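Local structure of putative dehydratase (Mesorhizobium loti, 2POZ) at residues V259-G264 / L287-K292; K267-Q272 / C294-A299; V304-C309 / Q320-I325. The protein is of unknown function but probably acts as a lyase, a dehydratase of the mandelate racemase and muconate lactonizing enzyme family. One frame throughout, in Å; residues are numbered along the deposited sequence.

Overall arrangement
Following the chain from the N terminus, all three contacts fall late in the enolase-type C-terminal domain, a beta/alpha (TIM-type) barrel. Contact 1 closes a loop from the start of helix 261-269 to the start of helix 287-298, spanning strand 276-277. Contact 2 joins the far ends of the same two helices, so its segments alternate with those of contact 1; the centres lie about 11 Å apart, and both touch the second subunit. Contact 3 follows in series, folding helix 312-324 back on the loop after strand 303-304. Helix 287-298 is common ground, since K291 and C294 on it also meet residues of contact 3.

Contact 1 of 3, residues V259-G264 / L287-K292; sequences VYTRFG and LMETKK
R262 and E289 are joined by a salt bridge, their side chains crossing at about a right angle, with K292 packed against the arginine. The carboxylate oxygen OE2 of E289 is gripped twice. It takes the backbone N of R262 nearly along its own C-O axis, 2.7 Å from N to OE2, and accepts from NE of R262 on its syn side, somewhat out of the carboxylate plane. That second bond, R262 NE to E289 OE2 at 2.8 Å, is nearly straight at 167° and lies in the guanidinium plane. R262 NH2 adds a weak, bent bond to OE1 of E289. The guanidinium and carboxylate planes stand 56° apart. A bend at chi3 (-74°) turns the arginine back so that one residue offers both its amide and its NE to one oxygen. NH1 of R262 reaches E298 of a second subunit in another salt bridge. CD of K292 lies over one guanidinium face and CZ of F263 over the opposite one; the lysine's NZ is paired with E69. T261 adds its CB, 3.6 Å from E289 OE2. Helix 261-269 thus meets helix 287-298 near the beginning of each, with W72 of helix 68-78 against both R262 and E289.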
ATOM      1  N   VAL A 259      24.397   2.438   8.587  1.00  8.19           N
ATOM      2  CA  VAL A 259      23.763   2.111   7.309  1.00  8.55           C
ATOM      3  C   VAL A 259      24.895   2.192   6.279  1.00  9.65           C
ATOM      4  O   VAL A 259      25.717   3.111   6.325  1.00  9.09           O
ATOM      5  CB  VAL A 259      22.630   3.093   6.960  1.00 10.02           C
ATOM      6  CG1 VAL A 259      22.029   2.738   5.582  1.00  9.28           C
ATOM      7  CG2 VAL A 259      21.539   3.010   8.040  1.00  8.88           C
ATOM      8  N   TYR A 260      24.933   1.251   5.340  1.00  9.21           N
ATOM      9  CA  TYR A 260      26.044   1.208   4.398  1.00 10.54           C
ATOM     10  C   TYR A 260      25.717   1.174   2.906  1.00 10.73           C
ATOM     11  O   TYR A 260      24.862   0.418   2.469  1.00 10.41           O
ATOM     12  CB  TYR A 260      26.931   0.009   4.766  1.00 11.15           C
ATOM     13  CG  TYR A 260      27.070  -0.165   6.272  1.00 11.64           C
ATOM     14  CD1 TYR A 260      26.280  -1.084   6.970  1.00 11.20           C
ATOM     15  CD2 TYR A 260      27.939   0.647   7.006  1.00  9.52           C
ATOM     16  CE1 TYR A 260      26.351  -1.188   8.367  1.00  9.27           C
ATOM     17  CE2 TYR A 260      28.017   0.557   8.397  1.00  9.64           C
ATOM     18  CZ  TYR A 260      27.223  -0.360   9.070  1.00  8.86           C
ATOM     19  OH  TYR A 260      27.306  -0.449  10.438  1.00 11.33           O
ATOM     20  N   THR A 261      26.451   1.993   2.150  1.00 10.20           N
ATOM     21  CA  THR A 261      26.327   2.153   0.693  1.00 10.45           C
ATOM     22  C   THR A 261      24.987   2.715   0.240  1.00 11.10           C
ATOM     23  O   THR A 261      24.045   2.840   1.024  1.00 10.96           O
ATOM     24  CB  THR A 261      26.549   0.827  -0.093  1.00 10.12           C
ATOM     25  OG1 THR A 261      25.370   0.012  -0.021  1.00 11.00           O
ATOM     26  CG2 THR A 261      27.749   0.055   0.457  1.00 10.95           C
ATOM     27  N   ARG A 262      24.919   3.064  -1.041  1.00 11.12           N
ATOM     28  CA  ARG A 262      23.696   3.579  -1.643  1.00 10.92           C
ATOM     29  C   ARG A 262      22.582   2.552  -1.453  1.00 10.67           C
ATOM     30  O   ARG A 262      21.413   2.899  -1.295  1.00 12.07           O
ATOM     31  CB  ARG A 262      23.872   3.748  -3.151  1.00 10.89           C
ATOM     32  CG  ARG A 262      24.653   4.940  -3.632  1.00 11.22           C
ATOM     33  CD  ARG A 262      25.083   4.652  -5.075  1.00 12.90           C
ATOM     34  NE  ARG A 262      26.160   3.668  -5.094  1.00 12.98           N
ATOM     35  CZ  ARG A 262      26.551   2.983  -6.163  1.00 17.76           C
ATOM     36  NH1 ARG A 262      25.946   3.155  -7.336  1.00 17.93           N
ATOM     37  NH2 ARG A 262      27.566   2.134  -6.060  1.00 15.26           N
ATOM     38  N   PHE A 263      22.957   1.280  -1.520  1.00  9.67           N
ATOM     39  CA  PHE A 263      22.003   0.184  -1.408  1.00 10.25           C
ATOM     40  C   PHE A 263      21.408   0.101  -0.010  1.00 11.23           C
ATOM     41  O   PHE A 263      20.245  -0.267   0.150  1.00 12.45           O
ATOM     42  CB  PHE A 263      22.692  -1.125  -1.795  1.00 11.09           C
ATOM     43  CG  PHE A 263      23.479  -1.029  -3.080  1.00 15.47           C
ATOM     44  CD1 PHE A 263      24.640  -1.772  -3.258  1.00 17.67           C
ATOM     45  CD2 PHE A 263      23.066  -0.177  -4.102  1.00 16.24           C
ATOM     46  CE1 PHE A 263      25.382  -1.665  -4.443  1.00 21.44           C
ATOM     47  CE2 PHE A 263      23.794  -0.059  -5.285  1.00 17.62           C
ATOM     48  CZ  PHE A 263      24.956  -0.804  -5.458  1.00 20.04           C
ATOM     49  N   GLY A 264      22.203   0.444   1.000  1.00 10.16           N
ATOM     50  CA  GLY A 264      21.695   0.424   2.361  1.00  7.33           C
ATOM     51  C   GLY A 264      20.831   1.653   2.588  1.00 10.08           C
ATOM     52  O   GLY A 264      19.752   1.569   3.185  1.00  9.31           O
ATOM     53  N   LEU A 287      34.635   7.812  -0.154  1.00 11.85           N
ATOM     54  CA  LEU A 287      34.317   9.197  -0.473  1.00 12.62           C
ATOM     55  C   LEU A 287      33.326   9.374  -1.619  1.00 12.19           C
ATOM     56  O   LEU A 287      32.358  10.110  -1.493  1.00 12.13           O
ATOM     57  CB  LEU A 287      35.593   9.969  -0.803  1.00 13.46           C
ATOM     58  CG  LEU A 287      36.455  10.446   0.362  1.00 14.96           C
ATOM     59  CD1 LEU A 287      37.726  11.082  -0.191  1.00 16.23           C
ATOM     60  CD2 LEU A 287      35.671  11.453   1.200  1.00 15.46           C
HETATM   61  N   MSE A 288      33.570   8.717  -2.739  1.00 12.39           N
HETATM   62  CA  MSE A 288      32.661   8.847  -3.873  1.00 13.23           C
HETATM   63  C   MSE A 288      31.325   8.172  -3.565  1.00 12.37           C
HETATM   64  O   MSE A 288      30.272   8.718  -3.880  1.00 14.17           O
HETATM   65  CB  MSE A 288      33.288   8.250  -5.136  1.00 14.48           C
HETATM   66  CG  MSE A 288      32.372   8.270  -6.365  1.00 18.34           C
HETATM   67 SE   MSE A 288      31.663  10.024  -6.806  1.00 30.71          SE
HETATM   68  CE  MSE A 288      33.076  10.628  -8.016  1.00 24.25           C
ATOM     69  N   GLU A 289      31.361   6.997  -2.942  1.00 10.36           N
ATOM     70  CA  GLU A 289      30.124   6.306  -2.594  1.00 11.43           C
ATOM     71  C   GLU A 289      29.285   7.213  -1.677  1.00 11.01           C
ATOM     72  O   GLU A 289      28.071   7.319  -1.834  1.00 12.34           O
ATOM     73  CB  GLU A 289      30.440   4.980  -1.894  1.00 12.59           C
ATOM     74  CG  GLU A 289      29.220   4.141  -1.500  1.00 13.35           C
ATOM     75  CD  GLU A 289      28.394   3.672  -2.701  1.00 16.58           C
ATOM     76  OE1 GLU A 289      28.942   3.599  -3.826  1.00 15.78           O
ATOM     77  OE2 GLU A 289      27.200   3.360  -2.511  1.00 15.82           O
ATOM     78  N   THR A 290      29.932   7.885  -0.732  1.00  8.86           N
ATOM     79  CA  THR A 290      29.196   8.764   0.164  1.00 10.59           C
ATOM     80  C   THR A 290      28.688   9.993  -0.586  1.00 11.26           C
ATOM     81  O   THR A 290      27.597  10.485  -0.306  1.00 11.44           O
ATOM     82  CB  THR A 290      30.053   9.177   1.371  1.00 10.12           C
ATOM     83  OG1 THR A 290      30.428   7.999   2.100  1.00 11.49           O
ATOM     84  CG2 THR A 290      29.257  10.092   2.310  1.00 10.00           C
ATOM     85  N   LYS A 291      29.472  10.487  -1.543  1.00 11.64           N
ATOM     86  CA  LYS A 291      29.020  11.625  -2.333  1.00 12.00           C
ATOM     87  C   LYS A 291      27.745  11.189  -3.085  1.00 11.24           C
ATOM     88  O   LYS A 291      26.777  11.955  -3.180  1.00 12.27           O
ATOM     89  CB  LYS A 291      30.093  12.061  -3.337  1.00 11.96           C
ATOM     90  CG  LYS A 291      29.625  13.159  -4.294  1.00 12.09           C
ATOM     91  CD  LYS A 291      30.741  13.619  -5.234  1.00 15.06           C
ATOM     92  CE  LYS A 291      30.207  14.603  -6.274  1.00 18.50           C
ATOM     93  NZ  LYS A 291      29.486  15.765  -5.661  1.00 20.08           N
ATOM     94  N   LYS A 292      27.747   9.961  -3.602  1.00  9.63           N
ATOM     95  CA  LYS A 292      26.583   9.423  -4.320  1.00 11.10           C
ATOM     96  C   LYS A 292      25.394   9.302  -3.372  1.00 12.05           C
ATOM     97  O   LYS A 292      24.259   9.638  -3.731  1.00 10.93           O
ATOM     98  CB  LYS A 292      26.903   8.052  -4.913  1.00 11.80           C
ATOM     99  CG  LYS A 292      27.935   8.103  -6.039  1.00 13.27           C
ATOM    100  CD  LYS A 292      28.399   6.719  -6.441  1.00 10.88           C
ATOM    101  CE  LYS A 292      29.285   6.788  -7.673  1.00 12.24           C
ATOM    102  NZ  LYS A 292      29.836   5.451  -7.998  1.00  9.71           N
TER

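Contact 2 of 3, residues K267-Q272 / C294-A299; sequences KIFELQ and CAMAEA
The backbones come nearest at F269 and A297, whose CA atoms are 6.9 Å apart, and a type I turn runs from F269 to Q272, where phi becomes positive. F269 carries the contact, pushing its ring against the M296-A297 step of the other helix. Selenomethionine M296 meets the ring with two groups: its CB comes obliquely to 3.4 Å from F269 CE1, and its CE lies in the ring plane at the edge, 3.6 Å from CD1 of F269. The F269 and M296 side chains cross at about a right angle, and the bend of M296 at chi3 (67°) brings the terminal methyl back to that edge. The selenium is 5.4 Å from the centroid of the F269 ring, also at the edge, a Met-aromatic contact. Farther round, CE2 of F269 approaches CB of A297 at 3.8 Å, while CZ lies against the A297 backbone N. I277 of strand 276-277 touches both F269 and A297, and Y300 meets the F269 ring with its plane nearly parallel. Consecutive helices packed side by side outside the parallel strand that separates them in sequence are characteristic of the outer layer of a beta/alpha barrel, here the enolase-type C-terminal domain.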
ATOM      1  N   LYS A 267      16.950   1.936   1.526  1.00 11.45           N
ATOM      2  CA  LYS A 267      15.937   1.496   2.489  1.00 15.41           C
ATOM      3  C   LYS A 267      15.492   2.659   3.386  1.00 15.70           C
ATOM      4  O   LYS A 267      14.328   2.747   3.770  1.00 16.85           O
ATOM      5  CB  LYS A 267      16.479   0.337   3.343  1.00 17.86           C
ATOM      6  CG  LYS A 267      16.600  -0.999   2.570  1.00 22.54           C
ATOM      7  CD  LYS A 267      17.461  -2.046   3.302  1.00 24.45           C
ATOM      8  CE  LYS A 267      18.964  -1.679   3.247  1.00 28.99           C
ATOM      9  NZ  LYS A 267      19.913  -2.749   3.737  1.00 18.35           N
ATOM     10  N   ILE A 268      16.419   3.556   3.704  1.00 14.12           N
ATOM     11  CA  ILE A 268      16.098   4.707   4.535  1.00 12.09           C
ATOM     12  C   ILE A 268      15.314   5.750   3.733  1.00 13.12           C
ATOM     13  O   ILE A 268      14.280   6.247   4.178  1.00 11.79           O
ATOM     14  CB  ILE A 268      17.375   5.378   5.082  1.00 12.29           C
ATOM     15  CG1 ILE A 268      18.154   4.394   5.967  1.00 13.20           C
ATOM     16  CG2 ILE A 268      17.008   6.652   5.859  1.00 10.51           C
ATOM     17  CD1 ILE A 268      17.347   3.800   7.111  1.00 13.82           C
ATOM     18  N   PHE A 269      15.815   6.080   2.547  1.00 11.00           N
ATOM     19  CA  PHE A 269      15.175   7.071   1.695  1.00 13.09           C
ATOM     20  C   PHE A 269      13.708   6.761   1.447  1.00 13.55           C
ATOM     21  O   PHE A 269      12.845   7.624   1.612  1.00 13.10           O
ATOM     22  CB  PHE A 269      15.917   7.167   0.360  1.00 11.64           C
ATOM     23  CG  PHE A 269      17.332   7.645   0.494  1.00 11.80           C
ATOM     24  CD1 PHE A 269      18.297   7.273  -0.435  1.00  9.98           C
ATOM     25  CD2 PHE A 269      17.700   8.475   1.548  1.00 10.44           C
ATOM     26  CE1 PHE A 269      19.611   7.721  -0.312  1.00 12.12           C
ATOM     27  CE2 PHE A 269      19.011   8.927   1.675  1.00 12.62           C
ATOM     28  CZ  PHE A 269      19.967   8.550   0.743  1.00 12.31           C
ATOM     29  N   GLU A 270      13.430   5.521   1.070  1.00 13.69           N
ATOM     30  CA  GLU A 270      12.068   5.114   0.775  1.00 16.30           C
ATOM     31  C   GLU A 270      11.111   5.190   1.958  1.00 16.10           C
ATOM     32  O   GLU A 270       9.901   5.170   1.771  1.00 15.85           O
ATOM     33  CB  GLU A 270      12.060   3.711   0.176  1.00 17.48           C
ATOM     34  CG  GLU A 270      12.867   3.625  -1.117  1.00 21.14           C
ATOM     35  CD  GLU A 270      12.579   2.367  -1.919  1.00 23.99           C
ATOM     36  OE1 GLU A 270      12.471   1.282  -1.310  1.00 22.16           O
ATOM     37  OE2 GLU A 270      12.472   2.470  -3.164  1.00 26.81           O
ATOM     38  N   LEU A 271      11.643   5.278   3.172  1.00 16.60           N
ATOM     39  CA  LEU A 271      10.789   5.382   4.348  1.00 18.44           C
ATOM     40  C   LEU A 271      10.293   6.811   4.507  1.00 18.71           C
ATOM     41  O   LEU A 271       9.206   7.043   5.034  1.00 18.78           O
ATOM     42  CB  LEU A 271      11.552   5.002   5.618  1.00 18.26           C
ATOM     43  CG  LEU A 271      12.107   3.587   5.751  1.00 21.18           C
ATOM     44  CD1 LEU A 271      12.922   3.502   7.037  1.00 22.78           C
ATOM     45  CD2 LEU A 271      10.971   2.581   5.753  1.00 18.54           C
ATOM     46  N   GLN A 272      11.102   7.762   4.053  1.00 20.27           N
ATOM     47  CA  GLN A 272      10.772   9.173   4.184  1.00 22.62           C
ATOM     48  C   GLN A 272      10.350   9.447   5.622  1.00 22.41           C
ATOM     49  O   GLN A 272       9.321  10.071   5.884  1.00 22.96           O
ATOM     50  CB  GLN A 272       9.658   9.557   3.217  1.00 26.06           C
ATOM     51  CG  GLN A 272      10.166  10.390   2.058  1.00 30.23           C
ATOM     52  CD  GLN A 272       9.150  10.537   0.948  1.00 32.36           C
ATOM     53  OE1 GLN A 272       9.354  11.312   0.017  1.00 30.86           O
ATOM     54  NE2 GLN A 272       8.051   9.785   1.035  1.00 33.22           N
ATOM     55  N   CYS A 294      24.853  11.074  -0.711  1.00  9.89           N
ATOM     56  CA  CYS A 294      24.375  12.424  -0.423  1.00 11.09           C
ATOM     57  C   CYS A 294      23.556  12.978  -1.592  1.00 13.15           C
ATOM     58  O   CYS A 294      22.564  13.673  -1.386  1.00 12.74           O
ATOM     59  CB  CYS A 294      25.555  13.362  -0.131  1.00 13.11           C
ATOM     60  SG  CYS A 294      26.489  12.942   1.372  1.00 16.53           S
ATOM     61  N   ALA A 295      23.979  12.679  -2.818  1.00 11.55           N
ATOM     62  CA  ALA A 295      23.258  13.154  -3.996  1.00 13.05           C
ATOM     63  C   ALA A 295      21.855  12.539  -4.011  1.00 13.71           C
ATOM     64  O   ALA A 295      20.876  13.213  -4.326  1.00 13.82           O
ATOM     65  CB  ALA A 295      24.024  12.781  -5.271  1.00 11.19           C
HETATM   66  N   MSE A 296      21.764  11.258  -3.665  1.00 15.00           N
HETATM   67  CA  MSE A 296      20.478  10.572  -3.604  1.00 17.82           C
HETATM   68  C   MSE A 296      19.614  11.187  -2.511  1.00 16.35           C
HETATM   69  O   MSE A 296      18.406  11.376  -2.679  1.00 15.98           O
HETATM   70  CB  MSE A 296      20.664   9.089  -3.281  1.00 20.88           C
HETATM   71  CG  MSE A 296      21.121   8.217  -4.428  1.00 27.68           C
HETATM   72 SE   MSE A 296      21.130   6.341  -3.873  1.00 38.76          SE
HETATM   73  CE  MSE A 296      19.234   6.070  -3.658  1.00 22.79           C
ATOM     74  N   ALA A 297      20.244  11.492  -1.384  1.00 14.88           N
ATOM     75  CA  ALA A 297      19.535  12.071  -0.251  1.00 13.31           C
ATOM     76  C   ALA A 297      18.829  13.358  -0.644  1.00 13.78           C
ATOM     77  O   ALA A 297      17.727  13.635  -0.165  1.00 14.28           O
ATOM     78  CB  ALA A 297      20.501  12.329   0.886  1.00 10.68           C
ATOM     79  N   GLU A 298      19.465  14.140  -1.514  1.00 13.19           N
ATOM     80  CA  GLU A 298      18.887  15.395  -1.977  1.00 15.99           C
ATOM     81  C   GLU A 298      17.573  15.177  -2.717  1.00 15.90           C
ATOM     82  O   GLU A 298      16.698  16.043  -2.712  1.00 18.72           O
ATOM     83  CB  GLU A 298      19.872  16.139  -2.889  1.00 17.18           C
ATOM     84  CG  GLU A 298      20.590  17.269  -2.199  1.00 21.61           C
ATOM     85  CD  GLU A 298      21.488  18.069  -3.129  1.00 25.18           C
ATOM     86  OE1 GLU A 298      21.676  19.278  -2.866  1.00 26.92           O
ATOM     87  OE2 GLU A 298      22.013  17.496  -4.105  1.00 22.53           O
ATOM     88  N   ALA A 299      17.432  14.021  -3.353  1.00 14.13           N
ATOM     89  CA  ALA A 299      16.205  13.715  -4.082  1.00 14.10           C
ATOM     90  C   ALA A 299      15.081  13.399  -3.100  1.00 14.34           C
ATOM     91  O   ALA A 299      13.924  13.223  -3.494  1.00 15.34           O
ATOM     92  CB  ALA A 299      16.432  12.543  -5.014  1.00 12.53           C
TER

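Contact 3 of 3, residues V304-C309 / Q320-I325; sequences VAPHVC and QLEANI
L321 and P306 meet within one beta/alpha unit of the barrel, where helix 312-324 folds back beside the loop that follows strand 303-304. The segment 304-309 has left the regular strand almost at once, and its P306 ring faces the helix. Along the second segment, L321 comes first, holding CD2 4.2 Å from CG of P306. This is a modest apolar touch; the same leucine also packs on T290 and K291 of helix 287-298, so it fills the space between two helices and the loop. Its carbonyl oxygen accepts two backbone bonds, from N of N324 and from N of I325.

E322 is next. With CG beside the backbone N (chi1 -52°) and the rest of the chain extended, the side chain reaches obliquely across the proline and sets OE2 3.4 Å from both CG and CD of P306. Its other oxygen, OE1, is hydrogen-bonded to ND1 of H331, so the buried carboxylate is held at both oxygens, which would be expected to limit its rotation. I325, past the regular helix, brings CD1 to 4.2 Å from CB of V304. C294 of helix 287-298 touches both V304 and I325 and fills in beside this apolar pair. The polar link between the segments runs through one water molecule, which donates to O of P306 at 2.8 Å and to OE2 of E322 at 2.7 Å.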
ATOM      1  N   VAL A 304      22.666  16.449   5.185  1.00 15.80           N
ATOM      2  CA  VAL A 304      23.676  15.517   5.674  1.00 13.03           C
ATOM      3  C   VAL A 304      24.592  16.007   6.797  1.00 12.50           C
ATOM      4  O   VAL A 304      25.172  17.086   6.718  1.00 12.95           O
ATOM      5  CB  VAL A 304      24.560  15.051   4.482  1.00 13.79           C
ATOM      6  CG1 VAL A 304      25.486  13.931   4.907  1.00 12.77           C
ATOM      7  CG2 VAL A 304      23.666  14.598   3.322  1.00 12.49           C
ATOM      8  N   ALA A 305      24.705  15.191   7.840  1.00 10.53           N
ATOM      9  CA  ALA A 305      25.581  15.466   8.979  1.00 10.26           C
ATOM     10  C   ALA A 305      26.490  14.234   9.070  1.00  9.79           C
ATOM     11  O   ALA A 305      26.232  13.316   9.855  1.00  7.77           O
ATOM     12  CB  ALA A 305      24.769  15.616  10.242  1.00  7.40           C
ATOM     13  N   PRO A 306      27.574  14.210   8.272  1.00 11.61           N
ATOM     14  CA  PRO A 306      28.513  13.087   8.248  1.00 11.42           C
ATOM     15  C   PRO A 306      29.018  12.684   9.618  1.00 12.54           C
ATOM     16  O   PRO A 306      29.405  13.524  10.423  1.00 10.68           O
ATOM     17  CB  PRO A 306      29.644  13.589   7.356  1.00 12.05           C
ATOM     18  CG  PRO A 306      28.970  14.612   6.479  1.00 13.71           C
ATOM     19  CD  PRO A 306      28.093  15.330   7.470  1.00 12.14           C
ATOM     20  N   HIS A 307      28.994  11.385   9.885  1.00 12.10           N
ATOM     21  CA  HIS A 307      29.496  10.903  11.154  1.00 14.09           C
ATOM     22  C   HIS A 307      30.989  10.666  10.987  1.00 15.13           C
ATOM     23  O   HIS A 307      31.437  10.109   9.977  1.00 15.19           O
ATOM     24  CB  HIS A 307      28.814   9.595  11.555  1.00 14.24           C
ATOM     25  CG  HIS A 307      29.412   8.968  12.773  1.00 17.41           C
ATOM     26  ND1 HIS A 307      30.283   7.902  12.709  1.00 18.58           N
ATOM     27  CD2 HIS A 307      29.309   9.292  14.084  1.00 15.96           C
ATOM     28  CE1 HIS A 307      30.688   7.595  13.928  1.00 15.87           C
ATOM     29  NE2 HIS A 307      30.113   8.423  14.780  1.00 17.41           N
ATOM     30  N   VAL A 308      31.762  11.101  11.970  1.00 15.02           N
ATOM     31  CA  VAL A 308      33.203  10.912  11.922  1.00 16.80           C
ATOM     32  C   VAL A 308      33.776  10.770  13.321  1.00 15.93           C
ATOM     33  O   VAL A 308      33.584  11.638  14.173  1.00 16.30           O
ATOM     34  CB  VAL A 308      33.911  12.094  11.224  1.00 19.34           C
ATOM     35  CG1 VAL A 308      33.518  12.143   9.770  1.00 24.40           C
ATOM     36  CG2 VAL A 308      33.530  13.390  11.884  1.00 20.88           C
ATOM     37  N   CYS A 309      34.462   9.658  13.552  1.00 13.79           N
ATOM     38  CA  CYS A 309      35.103   9.402  14.835  1.00 16.38           C
ATOM     39  C   CYS A 309      36.269   8.437  14.649  1.00 15.93           C
ATOM     40  O   CYS A 309      36.095   7.220  14.667  1.00 18.35           O
ATOM     41  CB  CYS A 309      34.117   8.820  15.847  1.00 16.86           C
ATOM     42  SG  CYS A 309      34.861   8.583  17.486  1.00 21.18           S
ATOM     43  N   GLN A 320      36.899  16.727   2.793  1.00 13.49           N
ATOM     44  CA  GLN A 320      36.910  16.712   1.328  1.00 16.21           C
ATOM     45  C   GLN A 320      35.471  16.635   0.822  1.00 16.69           C
ATOM     46  O   GLN A 320      35.103  17.296  -0.147  1.00 18.46           O
ATOM     47  CB  GLN A 320      37.688  15.504   0.803  1.00 14.81           C
ATOM     48  CG  GLN A 320      39.201  15.586   0.989  1.00 16.53           C
ATOM     49  CD  GLN A 320      39.814  16.773   0.266  1.00 15.76           C
ATOM     50  OE1 GLN A 320      39.479  17.045  -0.885  1.00 18.11           O
ATOM     51  NE2 GLN A 320      40.730  17.471   0.932  1.00 16.42           N
ATOM     52  N   LEU A 321      34.659  15.826   1.493  1.00 16.78           N
ATOM     53  CA  LEU A 321      33.266  15.649   1.113  1.00 16.56           C
ATOM     54  C   LEU A 321      32.420  16.868   1.480  1.00 16.57           C
ATOM     55  O   LEU A 321      31.669  17.387   0.653  1.00 14.82           O
ATOM     56  CB  LEU A 321      32.700  14.404   1.807  1.00 18.83           C
ATOM     57  CG  LEU A 321      31.223  14.049   1.603  1.00 22.00           C
ATOM     58  CD1 LEU A 321      31.067  13.155   0.388  1.00 19.41           C
ATOM     59  CD2 LEU A 321      30.699  13.332   2.844  1.00 20.52           C
ATOM     60  N   GLU A 322      32.555  17.327   2.720  1.00 13.46           N
ATOM     61  CA  GLU A 322      31.774  18.455   3.205  1.00 14.65           C
ATOM     62  C   GLU A 322      32.073  19.757   2.477  1.00 14.76           C
ATOM     63  O   GLU A 322      31.297  20.713   2.545  1.00 14.84           O
ATOM     64  CB  GLU A 322      31.990  18.616   4.711  1.00 14.14           C
ATOM     65  CG  GLU A 322      31.744  17.318   5.466  1.00 16.34           C
ATOM     66  CD  GLU A 322      31.947  17.449   6.964  1.00 18.60           C
ATOM     67  OE1 GLU A 322      32.912  18.131   7.380  1.00 17.79           O
ATOM     68  OE2 GLU A 322      31.150  16.854   7.721  1.00 16.72           O
ATOM     69  N   ALA A 323      33.198  19.803   1.782  1.00 13.29           N
ATOM     70  CA  ALA A 323      33.548  21.006   1.034  1.00 16.01           C
ATOM     71  C   ALA A 323      32.773  21.011  -0.283  1.00 16.17           C
ATOM     72  O   ALA A 323      32.517  22.072  -0.860  1.00 16.97           O
ATOM     73  CB  ALA A 323      35.045  21.025   0.740  1.00 14.39           C
ATOM     74  N   ASN A 324      32.361  19.822  -0.717  1.00 16.34           N
ATOM     75  CA  ASN A 324      31.699  19.649  -2.009  1.00 17.25           C
ATOM     76  C   ASN A 324      30.185  19.408  -2.092  1.00 19.19           C
ATOM     77  O   ASN A 324      29.543  19.884  -3.031  1.00 20.85           O
ATOM     78  CB  ASN A 324      32.458  18.540  -2.757  1.00 16.77           C
ATOM     79  CG  ASN A 324      31.842  18.187  -4.098  1.00 16.20           C
ATOM     80  OD1 ASN A 324      30.997  17.301  -4.190  1.00 16.95           O
ATOM     81  ND2 ASN A 324      32.269  18.877  -5.145  1.00 11.79           N
ATOM     82  N   ILE A 325      29.604  18.687  -1.138  1.00 18.37           N
ATOM     83  CA  ILE A 325      28.173  18.397  -1.208  1.00 18.10           C
ATOM     84  C   ILE A 325      27.268  19.613  -1.044  1.00 19.47           C
ATOM     85  O   ILE A 325      27.536  20.521  -0.250  1.00 18.01           O
ATOM     86  CB  ILE A 325      27.757  17.309  -0.183  1.00 19.51           C
ATOM     87  CG1 ILE A 325      28.190  17.713   1.225  1.00 20.97           C
ATOM     88  CG2 ILE A 325      28.379  15.968  -0.568  1.00 17.65           C
ATOM     89  CD1 ILE A 325      27.705  16.761   2.300  1.00 21.29           C
TER
HETATM   90  O   HOH W   1      31.377  15.509  10.046  1.00 19.62           O